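Side-chain contact in metallo-beta-lactamase FIM-1 (Pseudomonas aeruginosa, PDB 6V3Q), which probably hydrolyses beta-lactam antibiotics to substituted beta-amino acids with the help of zinc and so contributes to antibiotic resistance: residues A[190-195]-A[213-218]. Numbering follows the deposited sequence.
Sequences LAVAQR and ELFELT
Leu214 O, one residue before the Phe215 that meets Ala193 and Val192, accepts two bonds from Thr218. Thr218 N supplies the i to i+4 helical bond to Leu214 O at 3.1 Å, and Thr218 OG1 donates to Leu214 O over 2.9 Å. The hydroxyl approaches at a C=O...O angle of 159°, tilted out of the carbonyl plane and on the opposite face from the amide. OG1 also hydrogen-bonds Arg167 N, tying this turn to the loop that holds Arg167.

Between the segments the contact is apolar and centres on the Phe215 ring. Ala193 CB sits over one face of the Phe215 ring, 3.9 Å from its centroid and 21° off the normal, a CH-pi geometry. Ala193 CB is displaced toward the rim and comes closest to Phe215 CD1, at 3.6 Å. Val192 reaches the far end of the ring: Val192 CG1 lies 4.0 Å from both CZ and CE2 of Phe215, and the two side chains cross at roughly a right angle. In Val192, CG1 is anti to the backbone N (chi1 176°), the setting that directs this branch at the ring.

Ala193 and Phe215 have the nearest CA atoms, 6.8 Å apart, a separation that the aromatic ring bridges. Val189, one turn before Ala193 on the same helix, also touches Phe215, while Val192 rests on Pro141 as well. A polar link flanks the packing, since Ala193 O is hydrogen-bonded to Arg212 NH2, just before the second helix. A phenylalanine of the C-terminal helix 213-226 thus packs on the alanine and valine of helix 185-195, joining two helices of the metallo-beta-lactamase alpha-beta/beta-alpha fold.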
ATOM      1  N   LEU A 190      24.016   6.179  13.546  1.00 50.57           N
ATOM      2  CA  LEU A 190      25.235   5.651  14.151  1.00 51.33           C
ATOM      3  C   LEU A 190      25.242   5.832  15.664  1.00 52.31           C
ATOM      4  O   LEU A 190      25.857   5.032  16.380  1.00 59.44           O
ATOM      5  CB  LEU A 190      26.462   6.323  13.532  1.00 46.44           C
ATOM      6  CG  LEU A 190      26.687   6.062  12.042  1.00 51.62           C
ATOM      7  CD1 LEU A 190      28.011   6.654  11.579  1.00 53.35           C
ATOM      8  CD2 LEU A 190      26.620   4.565  11.742  1.00 45.54           C
ATOM      9  N   ALA A 191      24.578   6.875  16.167  1.00 45.99           N
ATOM     10  CA  ALA A 191      24.491   7.063  17.611  1.00 50.63           C
ATOM     11  C   ALA A 191      23.645   5.973  18.256  1.00 51.91           C
ATOM     12  O   ALA A 191      23.937   5.535  19.375  1.00 55.29           O
ATOM     13  CB  ALA A 191      23.923   8.446  17.929  1.00 41.94           C
ATOM     14  N   VAL A 192      22.590   5.528  17.569  1.00 44.73           N
ATOM     15  CA  VAL A 192      21.774   4.436  18.086  1.00 46.76           C
ATOM     16  C   VAL A 192      22.568   3.138  18.079  1.00 51.08           C
ATOM     17  O   VAL A 192      22.561   2.381  19.056  1.00 53.14           O
ATOM     18  CB  VAL A 192      20.475   4.305  17.271  1.00 41.74           C
ATOM     19  CG1 VAL A 192      19.661   3.105  17.742  1.00 40.50           C
ATOM     20  CG2 VAL A 192      19.658   5.587  17.355  1.00 40.44           C
ATOM     21  N   ALA A 193      23.266   2.863  16.972  1.00 48.28           N
ATOM     22  CA  ALA A 193      24.053   1.639  16.869  1.00 51.01           C
ATOM     23  C   ALA A 193      25.138   1.578  17.934  1.00 55.00           C
ATOM     24  O   ALA A 193      25.485   0.491  18.409  1.00 57.98           O
ATOM     25  CB  ALA A 193      24.674   1.530  15.477  1.00 43.20           C
ATOM     26  N   GLN A 194      25.679   2.732  18.323  1.00 50.63           N
ATOM     27  CA  GLN A 194      26.728   2.755  19.332  1.00 54.54           C
ATOM     28  C   GLN A 194      26.159   2.687  20.743  1.00 50.99           C
ATOM     29  O   GLN A 194      26.801   2.127  21.640  1.00 57.42           O
ATOM     30  CB  GLN A 194      27.589   4.008  19.162  1.00 59.23           C
ATOM     31  CG  GLN A 194      28.881   3.979  19.959  1.00 67.28           C
ATOM     32  CD  GLN A 194      29.783   5.153  19.637  1.00 81.99           C
ATOM     33  OE1 GLN A 194      29.673   5.761  18.573  1.00 87.11           O
ATOM     34  NE2 GLN A 194      30.680   5.482  20.559  1.00 87.67           N
ATOM     35  N   ARG A 195      24.966   3.247  20.962  1.00 47.59           N
ATOM     36  CA  ARG A 195      24.347   3.167  22.281  1.00 50.68           C
ATOM     37  C   ARG A 195      23.900   1.744  22.599  1.00 47.76           C
ATOM     38  O   ARG A 195      24.069   1.272  23.731  1.00 51.77           O
ATOM     39  CB  ARG A 195      23.167   4.136  22.365  1.00 50.55           C
ATOM     40  CG  ARG A 195      22.388   4.065  23.669  1.00 49.64           C
ATOM     41  CD  ARG A 195      23.282   4.314  24.877  1.00 53.80           C
ATOM     42  NE  ARG A 195      22.518   4.341  26.119  1.00 61.31           N
ATOM     43  CZ  ARG A 195      22.139   3.255  26.784  1.00 61.65           C
ATOM     44  NH1 ARG A 195      22.445   2.045  26.325  1.00 53.82           N
ATOM     45  NH2 ARG A 195      21.447   3.376  27.909  1.00 61.72           N
ATOM     46  N   GLU A 213      22.149  -4.998  10.034  1.00 58.21           N
ATOM     47  CA  GLU A 213      22.340  -4.515   8.670  1.00 59.11           C
ATOM     48  C   GLU A 213      21.397  -3.367   8.341  1.00 62.97           C
ATOM     49  O   GLU A 213      21.681  -2.589   7.424  1.00 64.49           O
ATOM     50  CB  GLU A 213      22.147  -5.651   7.664  1.00 62.19           C
ATOM     51  CG  GLU A 213      20.731  -6.198   7.579  1.00 69.99           C
ATOM     52  CD  GLU A 213      20.404  -7.158   8.704  1.00 79.83           C
ATOM     53  OE1 GLU A 213      21.301  -7.451   9.524  1.00 82.62           O
ATOM     54  OE2 GLU A 213      19.248  -7.625   8.769  1.00 84.22           O
ATOM     55  N   LEU A 214      20.279  -3.250   9.065  1.00 57.67           N
ATOM     56  CA  LEU A 214      19.408  -2.089   8.913  1.00 58.53           C
ATOM     57  C   LEU A 214      20.131  -0.799   9.272  1.00 55.16           C
ATOM     58  O   LEU A 214      19.833   0.257   8.701  1.00 53.60           O
ATOM     59  CB  LEU A 214      18.156  -2.251   9.777  1.00 54.32           C
ATOM     60  CG  LEU A 214      17.132  -3.293   9.317  1.00 61.27           C
ATOM     61  CD1 LEU A 214      15.813  -3.115  10.053  1.00 60.45           C
ATOM     62  CD2 LEU A 214      16.929  -3.206   7.817  1.00 61.17           C
ATOM     63  N   PHE A 215      21.071  -0.860  10.217  1.00 50.90           N
ATOM     64  CA  PHE A 215      21.898   0.304  10.518  1.00 48.73           C
ATOM     65  C   PHE A 215      22.769   0.675   9.323  1.00 49.73           C
ATOM     66  O   PHE A 215      22.838   1.843   8.927  1.00 53.92           O
ATOM     67  CB  PHE A 215      22.766   0.027  11.746  1.00 48.08           C
ATOM     68  CG  PHE A 215      22.004   0.016  13.042  1.00 52.89           C
ATOM     69  CD1 PHE A 215      22.336  -0.874  14.050  1.00 55.22           C
ATOM     70  CD2 PHE A 215      20.962   0.904  13.255  1.00 51.87           C
ATOM     71  CE1 PHE A 215      21.637  -0.885  15.243  1.00 57.76           C
ATOM     72  CE2 PHE A 215      20.258   0.897  14.451  1.00 53.56           C
ATOM     73  CZ  PHE A 215      20.598   0.001  15.442  1.00 55.71           C
ATOM     74  N   GLU A 216      23.450  -0.316   8.744  1.00 51.75           N
ATOM     75  CA  GLU A 216      24.271  -0.063   7.564  1.00 57.22           C
ATOM     76  C   GLU A 216      23.434   0.507   6.426  1.00 58.79           C
ATOM     77  O   GLU A 216      23.834   1.477   5.771  1.00 62.40           O
ATOM     78  CB  GLU A 216      24.963  -1.352   7.119  1.00 61.99           C
ATOM     79  CG  GLU A 216      25.650  -1.238   5.768  1.00 75.30           C
ATOM     80  CD  GLU A 216      26.171  -2.569   5.269  1.00 87.63           C
ATOM     81  OE1 GLU A 216      26.489  -2.669   4.066  1.00 93.16           O
ATOM     82  OE2 GLU A 216      26.261  -3.515   6.079  1.00 91.44           O
ATOM     83  N   LEU A 217      22.261  -0.082   6.182  1.00 54.15           N
ATOM     84  CA  LEU A 217      21.417   0.360   5.076  1.00 55.41           C
ATOM     85  C   LEU A 217      21.011   1.820   5.239  1.00 54.02           C
ATOM     86  O   LEU A 217      21.132   2.619   4.302  1.00 56.99           O
ATOM     87  CB  LEU A 217      20.182  -0.536   4.976  1.00 60.57           C
ATOM     88  CG  LEU A 217      19.128  -0.124   3.945  1.00 64.84           C
ATOM     89  CD1 LEU A 217      19.772   0.024   2.574  1.00 66.75           C
ATOM     90  CD2 LEU A 217      17.974  -1.119   3.902  1.00 66.62           C
ATOM     91  N   THR A 218      20.528   2.190   6.429  1.00 51.35           N
ATOM     92  CA  THR A 218      20.057   3.556   6.645  1.00 50.37           C
ATOM     93  C   THR A 218      21.213   4.547   6.641  1.00 56.25           C
ATOM     94  O   THR A 218      21.086   5.654   6.106  1.00 60.51           O
ATOM     95  CB  THR A 218      19.287   3.651   7.963  1.00 51.77           C
ATOM     96  OG1 THR A 218      18.306   2.609   8.024  1.00 62.60           O
ATOM     97  CG2 THR A 218      18.587   4.999   8.067  1.00 52.24           C
TER